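Local coordinates for 6-phosphogluconolactonase (Shewanella baltica, PDB 3NWP), which probably hydrolyses 6-phosphogluconolactone to 6-phosphogluconate, the second step of the oxidative pentose phosphate pathway, at residues A[56-70]-A[91-105]. Residues are numbered along the deposited sequence; the frame is centred on the assembly and turned at random. Where two conformers were deposited one is given.
Sequences LSMKSIDWSDVYITL and HLLQNRASNAKFRGL
Trp63 lies flat against Ala97. Ala97 CB sits over the centre of one face of the indole, 3.7 Å from the centroid of the five-membered ring of Trp63, a CH-pi contact. Ile61 CD1 covers the opposite face. Trp63 NE1 donates to Lys59 O, which helps fix the rotation of the ring. With an alanine here, the Ala97 methyl and Ile61 CD1 would probably face a gap, and Lys59 O would lose this donor. Nearby, the amide of Asn95 points ND2 at Ser57 OG, 2.9 Å away, in the amide plane and almost straight at 177°. Ser57 OG is also hydrogen-bonded to Gln54 O. Arg96 is extended from CG to NE, and its NH1 reaches Met58 O at 2.7 Å. Ser60 CB lies over one face of that guanidinium.

The two segments close a right-handed beta-alpha-beta crossover in a Rossmann-like fold: strand 66-74, helix 84-91, strand 101-102. The short strand runs parallel to 66-70, and Ile68 N donates a hydrogen bond to Lys101 O while Arg103 N donates one to Ile68 O. On one side of the sheet, in the conformer given, Lys101 runs alongside Tyr67, with CD over the ring face, toward its rim. In that conformer a bend at chi4 (55°) turns Lys101 NZ to Ser64 O at 2.9 Å. On the other side Ile68 CD1 meets Ala100 CB at 3.6 Å. Phe102 stands across Ile68 at about a right angle and takes Leu70 CD2 at its ring edge, while helix 84-91 packs on it through Val88. Thr69 OG1 donates to Arg103 O at 2.7 Å.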
ATOM      1  N   LEU A  56     -11.102   9.438  -4.996  1.00 17.61           N
ATOM      2  CA  LEU A  56     -10.874   8.453  -6.042  1.00 17.45           C
ATOM      3  C   LEU A  56     -12.198   7.786  -6.450  1.00 18.13           C
ATOM      4  O   LEU A  56     -12.422   7.511  -7.620  1.00 19.30           O
ATOM      5  CB  LEU A  56      -9.950   7.333  -5.547  1.00 21.37           C
ATOM      6  CG  LEU A  56      -8.502   7.471  -5.792  1.00 25.33           C
ATOM      7  CD1 LEU A  56      -7.785   6.245  -5.134  1.00 22.66           C
ATOM      8  CD2 LEU A  56      -8.137   7.550  -7.323  1.00 21.00           C
ATOM      9  N   SER A  57     -13.073   7.509  -5.467  1.00 16.44           N
ATOM     10  CA  SER A  57     -14.327   6.852  -5.712  1.00 17.53           C
ATOM     11  C   SER A  57     -15.188   7.610  -6.719  1.00 16.26           C
ATOM     12  O   SER A  57     -16.045   6.980  -7.341  1.00 19.07           O
ATOM     13  CB  SER A  57     -15.101   6.603  -4.432  1.00 18.17           C
ATOM     14  OG  SER A  57     -15.819   7.753  -4.003  1.00 17.46           O
HETATM   15  N   MSE A  58     -14.999   8.916  -6.847  0.50 16.83           N
HETATM   16  CA  MSE A  58     -15.811   9.711  -7.762  0.50 16.49           C
HETATM   17  C   MSE A  58     -15.194   9.863  -9.163  0.50 15.87           C
HETATM   18  O   MSE A  58     -15.892  10.322 -10.090  0.50 16.88           O
HETATM   19  CB  MSE A  58     -16.132  11.084  -7.145  0.50 19.32           C
HETATM   20  CG  MSE A  58     -17.178  11.023  -6.050  0.50 26.46           C
HETATM   21 SE   MSE A  58     -18.920  10.607  -6.737  0.38 24.65          SE
HETATM   22  CE  MSE A  58     -19.521  12.419  -7.117  0.50 23.81           C
ATOM     23  N   LYS A  59     -13.918   9.459  -9.350  1.00 16.86           N
ATOM     24  CA  LYS A  59     -13.243   9.623 -10.647  1.00 16.96           C
ATOM     25  C   LYS A  59     -13.922   8.767 -11.729  1.00 15.81           C
ATOM     26  O   LYS A  59     -14.215   7.593 -11.483  1.00 17.71           O
ATOM     27  CB  LYS A  59     -11.760   9.271 -10.536  1.00 18.21           C
ATOM     28  CG  LYS A  59     -10.938  10.234  -9.676  1.00 19.02           C
ATOM     29  CD  LYS A  59     -10.792  11.576 -10.344  1.00 20.60           C
ATOM     30  CE  LYS A  59     -10.029  12.586  -9.469  1.00 22.06           C
ATOM     31  NZ  LYS A  59      -9.956  13.907 -10.176  1.00 23.94           N
ATOM     32  N   SER A  60     -14.153   9.361 -12.905  1.00 18.02           N
ATOM     33  CA  SER A  60     -14.790   8.679 -14.012  1.00 18.32           C
ATOM     34  C   SER A  60     -13.752   7.962 -14.886  1.00 18.49           C
ATOM     35  O   SER A  60     -13.185   8.525 -15.813  1.00 20.02           O
ATOM     36  CB  SER A  60     -15.575   9.684 -14.880  1.00 19.30           C
ATOM     37  OG  SER A  60     -16.266   9.010 -15.935  1.00 23.28           O
ATOM     38  N   ILE A  61     -13.385   6.770 -14.421  1.00 16.28           N
ATOM     39  CA  ILE A  61     -12.529   5.855 -15.185  1.00 16.17           C
ATOM     40  C   ILE A  61     -13.258   4.508 -15.223  1.00 18.04           C
ATOM     41  O   ILE A  61     -14.306   4.313 -14.551  1.00 19.41           O
ATOM     42  CB  ILE A  61     -11.104   5.721 -14.537  1.00 16.63           C
ATOM     43  CG1 ILE A  61     -11.161   5.148 -13.133  1.00 18.09           C
ATOM     44  CG2 ILE A  61     -10.371   7.096 -14.564  1.00 16.34           C
ATOM     45  CD1 ILE A  61      -9.749   4.573 -12.589  1.00 17.52           C
ATOM     46  N   ASP A  62     -12.660   3.581 -15.993  1.00 17.59           N
ATOM     47  CA  ASP A  62     -13.207   2.241 -16.181  1.00 19.53           C
ATOM     48  C   ASP A  62     -12.942   1.371 -14.933  1.00 19.11           C
ATOM     49  O   ASP A  62     -12.246   0.349 -15.004  1.00 20.41           O
ATOM     50  CB  ASP A  62     -12.607   1.614 -17.450  1.00 19.64           C
ATOM     51  CG  ASP A  62     -13.034   2.260 -18.726  1.00 20.58           C
ATOM     52  OD1 ASP A  62     -14.167   2.800 -18.833  1.00 22.88           O
ATOM     53  OD2 ASP A  62     -12.272   2.218 -19.745  1.00 22.93           O
ATOM     54  N   TRP A  63     -13.541   1.718 -13.788  1.00 18.21           N
ATOM     55  CA  TRP A  63     -13.354   1.028 -12.524  1.00 16.59           C
ATOM     56  C   TRP A  63     -13.631  -0.477 -12.538  1.00 18.17           C
ATOM     57  O   TRP A  63     -13.033  -1.227 -11.777  1.00 18.90           O
ATOM     58  CB  TRP A  63     -14.133   1.664 -11.372  1.00 19.76           C
ATOM     59  CG  TRP A  63     -13.545   2.950 -10.819  1.00 18.24           C
ATOM     60  CD1 TRP A  63     -14.056   4.202 -10.954  1.00 19.81           C
ATOM     61  CD2 TRP A  63     -12.323   3.094 -10.070  1.00 18.48           C
ATOM     62  NE1 TRP A  63     -13.249   5.114 -10.309  1.00 17.73           N
ATOM     63  CE2 TRP A  63     -12.174   4.453  -9.767  1.00 16.66           C
ATOM     64  CE3 TRP A  63     -11.361   2.192  -9.613  1.00 17.56           C
ATOM     65  CZ2 TRP A  63     -11.102   4.922  -9.027  1.00 17.84           C
ATOM     66  CZ3 TRP A  63     -10.282   2.659  -8.885  1.00 18.55           C
ATOM     67  CH2 TRP A  63     -10.146   4.020  -8.611  1.00 18.61           C
ATOM     68  N   SER A  64     -14.582  -0.872 -13.403  1.00 19.25           N
ATOM     69  CA  SER A  64     -14.937  -2.286 -13.488  1.00 20.44           C
ATOM     70  C   SER A  64     -13.837  -3.149 -14.100  1.00 20.11           C
ATOM     71  O   SER A  64     -13.860  -4.375 -13.985  1.00 21.02           O
ATOM     72  CB  SER A  64     -16.301  -2.487 -14.226  1.00 19.52           C
ATOM     73  OG  SER A  64     -16.240  -2.076 -15.587  1.00 23.27           O
ATOM     74  N   ASP A  65     -12.859  -2.508 -14.706  1.00 19.23           N
ATOM     75  CA  ASP A  65     -11.703  -3.163 -15.288  1.00 17.70           C
ATOM     76  C   ASP A  65     -10.482  -2.950 -14.365  1.00 17.65           C
ATOM     77  O   ASP A  65      -9.359  -3.239 -14.797  1.00 18.10           O
ATOM     78  CB  ASP A  65     -11.417  -2.625 -16.660  1.00 21.05           C
ATOM     79  CG  ASP A  65     -12.559  -2.915 -17.644  1.00 22.86           C
ATOM     80  OD1 ASP A  65     -12.933  -4.098 -17.695  1.00 23.44           O
ATOM     81  OD2 ASP A  65     -13.001  -1.991 -18.347  1.00 25.46           O
ATOM     82  N   VAL A  66     -10.708  -2.511 -13.125  1.00 15.99           N
ATOM     83  CA  VAL A  66      -9.595  -2.294 -12.141  1.00 15.42           C
ATOM     84  C   VAL A  66      -9.744  -3.305 -11.042  1.00 16.42           C
ATOM     85  O   VAL A  66     -10.818  -3.398 -10.384  1.00 19.74           O
ATOM     86  CB  VAL A  66      -9.583  -0.859 -11.569  1.00 16.53           C
ATOM     87  CG1 VAL A  66      -8.411  -0.715 -10.523  1.00 16.15           C
ATOM     88  CG2 VAL A  66      -9.519   0.191 -12.680  1.00 16.45           C
ATOM     89  N   TYR A  67      -8.677  -4.073 -10.790  1.00 16.63           N
ATOM     90  CA  TYR A  67      -8.583  -4.995  -9.683  1.00 17.36           C
ATOM     91  C   TYR A  67      -7.904  -4.302  -8.529  1.00 16.22           C
ATOM     92  O   TYR A  67      -6.880  -3.642  -8.729  1.00 17.77           O
ATOM     93  CB  TYR A  67      -7.765  -6.222 -10.081  1.00 19.45           C
ATOM     94  CG  TYR A  67      -8.423  -7.143 -11.048  1.00 22.04           C
ATOM     95  CD1 TYR A  67      -8.462  -6.851 -12.389  1.00 26.27           C
ATOM     96  CD2 TYR A  67      -8.878  -8.389 -10.618  1.00 33.35           C
ATOM     97  CE1 TYR A  67      -9.049  -7.741 -13.305  1.00 36.81           C
ATOM     98  CE2 TYR A  67      -9.452  -9.281 -11.521  1.00 38.92           C
ATOM     99  CZ  TYR A  67      -9.535  -8.937 -12.857  1.00 40.82           C
ATOM    100  OH  TYR A  67     -10.097  -9.791 -13.782  1.00 51.38           O
ATOM    101  N   ILE A  68      -8.474  -4.393  -7.320  1.00 16.35           N
ATOM    102  CA  ILE A  68      -7.942  -3.698  -6.172  1.00 14.90           C
ATOM    103  C   ILE A  68      -7.684  -4.645  -5.021  1.00 16.76           C
ATOM    104  O   ILE A  68      -8.462  -5.555  -4.769  1.00 16.42           O
ATOM    105  CB  ILE A  68      -8.909  -2.618  -5.674  1.00 15.19           C
ATOM    106  CG1 ILE A  68      -9.320  -1.671  -6.809  1.00 14.83           C
ATOM    107  CG2 ILE A  68      -8.251  -1.857  -4.505  1.00 14.14           C
ATOM    108  CD1 ILE A  68     -10.340  -0.571  -6.394  1.00 16.16           C
ATOM    109  N   THR A  69      -6.527  -4.513  -4.376  1.00 14.23           N
ATOM    110  CA  THR A  69      -6.251  -5.262  -3.170  1.00 15.22           C
ATOM    111  C   THR A  69      -5.506  -4.381  -2.155  1.00 18.14           C
ATOM    112  O   THR A  69      -5.312  -3.179  -2.374  1.00 15.52           O
ATOM    113  CB  THR A  69      -5.532  -6.599  -3.454  1.00 17.43           C
ATOM    114  OG1 THR A  69      -5.612  -7.448  -2.283  1.00 17.59           O
ATOM    115  CG2 THR A  69      -4.069  -6.441  -3.889  1.00 15.89           C
ATOM    116  N   LEU A  70      -5.123  -4.970  -1.030  1.00 15.34           N
ATOM    117  CA  LEU A  70      -4.516  -4.308   0.101  1.00 15.61           C
ATOM    118  C   LEU A  70      -3.025  -4.590   0.186  1.00 15.40           C
ATOM    119  O   LEU A  70      -2.554  -5.707  -0.122  1.00 15.01           O
ATOM    120  CB  LEU A  70      -5.163  -4.843   1.406  1.00 16.67           C
ATOM    121  CG  LEU A  70      -6.689  -4.723   1.496  1.00 18.50           C
ATOM    122  CD1 LEU A  70      -7.232  -5.433   2.745  1.00 18.57           C
ATOM    123  CD2 LEU A  70      -7.088  -3.244   1.484  1.00 19.69           C
ATOM    124  N   HIS A  91     -15.058   3.484   2.220  1.00 19.25           N
ATOM    125  CA  HIS A  91     -14.647   4.742   1.632  1.00 19.24           C
ATOM    126  C   HIS A  91     -14.231   4.712   0.162  1.00 20.81           C
ATOM    127  O   HIS A  91     -14.440   5.709  -0.524  1.00 20.92           O
ATOM    128  CB  HIS A  91     -13.503   5.359   2.443  1.00 20.15           C
ATOM    129  CG  HIS A  91     -13.869   5.641   3.858  1.00 23.02           C
ATOM    130  ND1 HIS A  91     -14.615   6.747   4.220  1.00 28.71           N
ATOM    131  CD2 HIS A  91     -13.648   4.942   4.994  1.00 22.94           C
ATOM    132  CE1 HIS A  91     -14.826   6.717   5.528  1.00 32.01           C
ATOM    133  NE2 HIS A  91     -14.251   5.635   6.024  1.00 26.91           N
ATOM    134  N   LEU A  92     -13.575   3.642  -0.310  1.00 17.39           N
ATOM    135  CA  LEU A  92     -13.140   3.563  -1.698  1.00 16.33           C
ATOM    136  C   LEU A  92     -14.188   2.912  -2.622  1.00 16.43           C
ATOM    137  O   LEU A  92     -14.407   3.377  -3.727  1.00 18.61           O
ATOM    138  CB  LEU A  92     -11.767   2.856  -1.800  1.00 16.23           C
ATOM    139  CG  LEU A  92     -11.177   2.683  -3.209  1.00 15.10           C
ATOM    140  CD1 LEU A  92     -10.933   4.073  -3.807  1.00 17.37           C
ATOM    141  CD2 LEU A  92      -9.826   1.897  -3.133  1.00 17.99           C
ATOM    142  N   LEU A  93     -14.779   1.795  -2.175  1.00 17.79           N
ATOM    143  CA  LEU A  93     -15.617   0.972  -3.043  1.00 19.13           C
ATOM    144  C   LEU A  93     -17.050   1.531  -2.981  1.00 21.73           C
ATOM    145  O   LEU A  93     -18.012   0.874  -2.504  1.00 22.27           O
ATOM    146  CB  LEU A  93     -15.576  -0.462  -2.589  1.00 20.18           C
ATOM    147  CG  LEU A  93     -14.209  -1.117  -2.594  1.00 22.93           C
ATOM    148  CD1 LEU A  93     -14.391  -2.614  -2.246  1.00 22.32           C
ATOM    149  CD2 LEU A  93     -13.518  -0.997  -3.976  1.00 24.57           C
ATOM    150  N   GLN A  94     -17.138   2.782  -3.394  1.00 19.68           N
ATOM    151  CA  GLN A  94     -18.378   3.587  -3.325  1.00 20.56           C
ATOM    152  C   GLN A  94     -18.473   4.375  -4.634  1.00 23.68           C
ATOM    153  O   GLN A  94     -17.509   4.495  -5.390  1.00 19.91           O
ATOM    154  CB  GLN A  94     -18.295   4.547  -2.148  1.00 23.84           C
ATOM    155  CG  GLN A  94     -18.194   3.875  -0.755  1.00 26.00           C
ATOM    156  CD  GLN A  94     -19.455   3.138  -0.360  1.00 29.20           C
ATOM    157  OE1 GLN A  94     -20.553   3.521  -0.761  1.00 33.95           O
ATOM    158  NE2 GLN A  94     -19.315   2.066   0.389  1.00 26.45           N
ATOM    159  N   ASN A  95     -19.644   4.932  -4.953  1.00 22.25           N
ATOM    160  CA  ASN A  95     -19.712   5.804  -6.132  1.00 20.51           C
ATOM    161  C   ASN A  95     -19.236   5.075  -7.402  1.00 18.48           C
ATOM    162  O   ASN A  95     -19.664   3.936  -7.623  1.00 22.53           O
ATOM    163  CB  ASN A  95     -19.021   7.134  -5.827  1.00 20.30           C
ATOM    164  CG  ASN A  95     -19.568   7.771  -4.557  1.00 28.00           C
ATOM    165  OD1 ASN A  95     -20.799   7.883  -4.414  1.00 27.62           O
ATOM    166  ND2 ASN A  95     -18.701   8.135  -3.619  1.00 24.30           N
ATOM    167  N   ARG A  96     -18.435   5.724  -8.255  1.00 19.02           N
ATOM    168  CA  ARG A  96     -18.032   5.123  -9.518  1.00 17.24           C
ATOM    169  C   ARG A  96     -17.171   3.899  -9.266  1.00 18.47           C
ATOM    170  O   ARG A  96     -17.136   2.976 -10.062  1.00 21.40           O
ATOM    171  CB  ARG A  96     -17.372   6.143 -10.421  1.00 19.47           C
ATOM    172  CG  ARG A  96     -18.306   7.336 -10.782  1.00 23.50           C
ATOM    173  CD  ARG A  96     -17.769   8.254 -11.839  1.00 27.63           C
ATOM    174  NE  ARG A  96     -18.831   9.146 -12.372  1.00 30.75           N
ATOM    175  CZ  ARG A  96     -19.068  10.402 -11.997  1.00 38.30           C
ATOM    176  NH1 ARG A  96     -18.329  11.031 -11.080  1.00 38.50           N
ATOM    177  NH2 ARG A  96     -20.070  11.053 -12.565  1.00 39.12           N
ATOM    178  N   ALA A  97     -16.454   3.901  -8.155  1.00 20.98           N
ATOM    179  CA  ALA A  97     -15.582   2.744  -7.859  1.00 21.57           C
ATOM    180  C   ALA A  97     -16.277   1.538  -7.210  1.00 23.18           C
ATOM    181  O   ALA A  97     -15.627   0.527  -6.965  1.00 25.06           O
ATOM    182  CB  ALA A  97     -14.389   3.220  -7.013  1.00 19.54           C
ATOM    183  N   SER A  98     -17.562   1.691  -6.918  0.50 22.16           N
ATOM    184  CA  SER A  98     -18.442   0.590  -6.682  0.50 20.56           C
ATOM    185  C   SER A  98     -18.138  -0.506  -7.668  0.50 15.92           C
ATOM    186  O   SER A  98     -18.259  -1.660  -7.320  0.50 14.10           O
ATOM    187  CB  SER A  98     -19.909   1.006  -6.900  0.50 24.49           C
ATOM    188  OG  SER A  98     -20.285   2.052  -6.033  0.50 24.99           O
ATOM    189  N   ASN A  99     -17.814  -0.094  -8.917  0.50 18.55           N
ATOM    190  CA  ASN A  99     -17.719  -0.996 -10.027  0.50 19.17           C
ATOM    191  C   ASN A  99     -16.408  -1.849 -10.086  0.50 18.17           C
ATOM    192  O   ASN A  99     -16.287  -2.866 -10.794  0.50 18.85           O
ATOM    193  CB  ASN A  99     -17.912  -0.175 -11.326  0.50 22.83           C
ATOM    194  CG  ASN A  99     -19.305   0.369 -11.487  0.50 22.59           C
ATOM    195  OD1 ASN A  99     -20.267  -0.379 -11.695  0.50 28.46           O
ATOM    196  ND2 ASN A  99     -19.437   1.687 -11.411  0.50 23.29           N
ATOM    197  N   ALA A 100     -15.419  -1.433  -9.294  0.50 14.76           N
ATOM    198  CA  ALA A 100     -14.141  -2.113  -9.293  0.50 15.76           C
ATOM    199  C   ALA A 100     -14.191  -3.516  -8.719  0.50 17.57           C
ATOM    200  O   ALA A 100     -15.162  -3.891  -8.034  0.50 20.75           O
ATOM    201  CB  ALA A 100     -13.101  -1.271  -8.555  0.50 13.87           C
ATOM    202  N   LYS A 101     -13.143  -4.286  -9.005  0.50 18.12           N
ATOM    203  CA  LYS A 101     -13.040  -5.684  -8.562  0.50 18.41           C
ATOM    204  C   LYS A 101     -12.041  -5.839  -7.410  0.50 17.72           C
ATOM    205  O   LYS A 101     -10.856  -6.024  -7.635  0.50 21.55           O
ATOM    206  CB  LYS A 101     -12.557  -6.563  -9.729  0.50 19.75           C
ATOM    207  CG  LYS A 101     -13.548  -6.774 -10.875  0.50 25.50           C
ATOM    208  CD  LYS A 101     -12.912  -7.585 -12.039  0.50 29.32           C
ATOM    209  CE  LYS A 101     -13.970  -8.148 -13.014  0.50 33.15           C
ATOM    210  NZ  LYS A 101     -14.874  -7.082 -13.555  0.50 34.81           N
ATOM    211  N   PHE A 102     -12.542  -5.801  -6.182  1.00 19.68           N
ATOM    212  CA  PHE A 102     -11.749  -5.793  -4.957  1.00 17.90           C
ATOM    213  C   PHE A 102     -11.594  -7.214  -4.397  1.00 20.82           C
ATOM    214  O   PHE A 102     -12.563  -7.994  -4.360  1.00 20.55           O
ATOM    215  CB  PHE A 102     -12.402  -4.911  -3.897  1.00 18.60           C
ATOM    216  CG  PHE A 102     -11.729  -4.977  -2.570  1.00 19.10           C
ATOM    217  CD1 PHE A 102     -10.549  -4.309  -2.345  1.00 17.06           C
ATOM    218  CD2 PHE A 102     -12.230  -5.744  -1.536  1.00 20.35           C
ATOM    219  CE1 PHE A 102      -9.889  -4.379  -1.127  1.00 19.35           C
ATOM    220  CE2 PHE A 102     -11.556  -5.814  -0.296  1.00 20.09           C
ATOM    221  CZ  PHE A 102     -10.424  -5.113  -0.080  1.00 18.09           C
ATOM    222  N   ARG A 103     -10.386  -7.549  -3.945  1.00 18.16           N
ATOM    223  CA  ARG A 103     -10.148  -8.763  -3.172  1.00 21.79           C
ATOM    224  C   ARG A 103      -9.366  -8.427  -1.933  1.00 21.41           C
ATOM    225  O   ARG A 103      -8.294  -7.815  -2.037  1.00 21.09           O
ATOM    226  CB  ARG A 103      -9.346  -9.755  -4.004  1.00 25.60           C
ATOM    227  CG  ARG A 103      -9.209 -11.125  -3.301  1.00 41.86           C
ATOM    228  CD  ARG A 103     -10.347 -12.030  -3.638  1.00 53.53           C
ATOM    229  NE  ARG A 103     -10.157 -12.562  -4.978  1.00 62.61           N
ATOM    230  CZ  ARG A 103     -11.010 -13.367  -5.599  1.00 73.24           C
ATOM    231  NH1 ARG A 103     -12.147 -13.735  -5.010  1.00 75.19           N
ATOM    232  NH2 ARG A 103     -10.722 -13.798  -6.823  1.00 77.20           N
ATOM    233  N   GLY A 104      -9.895  -8.755  -0.747  1.00 20.85           N
ATOM    234  CA  GLY A 104      -9.163  -8.545   0.474  1.00 19.70           C
ATOM    235  C   GLY A 104      -8.186  -9.687   0.701  1.00 21.07           C
ATOM    236  O   GLY A 104      -8.022 -10.580  -0.142  1.00 22.02           O
ATOM    237  N   LEU A 105      -7.547  -9.626   1.855  1.00 19.05           N
ATOM    238  CA  LEU A 105      -6.576 -10.637   2.274  1.00 18.78           C
ATOM    239  C   LEU A 105      -7.101 -11.547   3.379  1.00 20.46           C
ATOM    240  O   LEU A 105      -6.625 -12.682   3.491  1.00 19.68           O
ATOM    241  CB  LEU A 105      -5.290  -9.988   2.716  1.00 17.21           C
ATOM    242  CG  LEU A 105      -4.607  -9.074   1.693  1.00 17.69           C
ATOM    243  CD1 LEU A 105      -3.349  -8.377   2.217  1.00 17.11           C
ATOM    244  CD2 LEU A 105      -4.196  -9.849   0.476  1.00 20.79           C
TER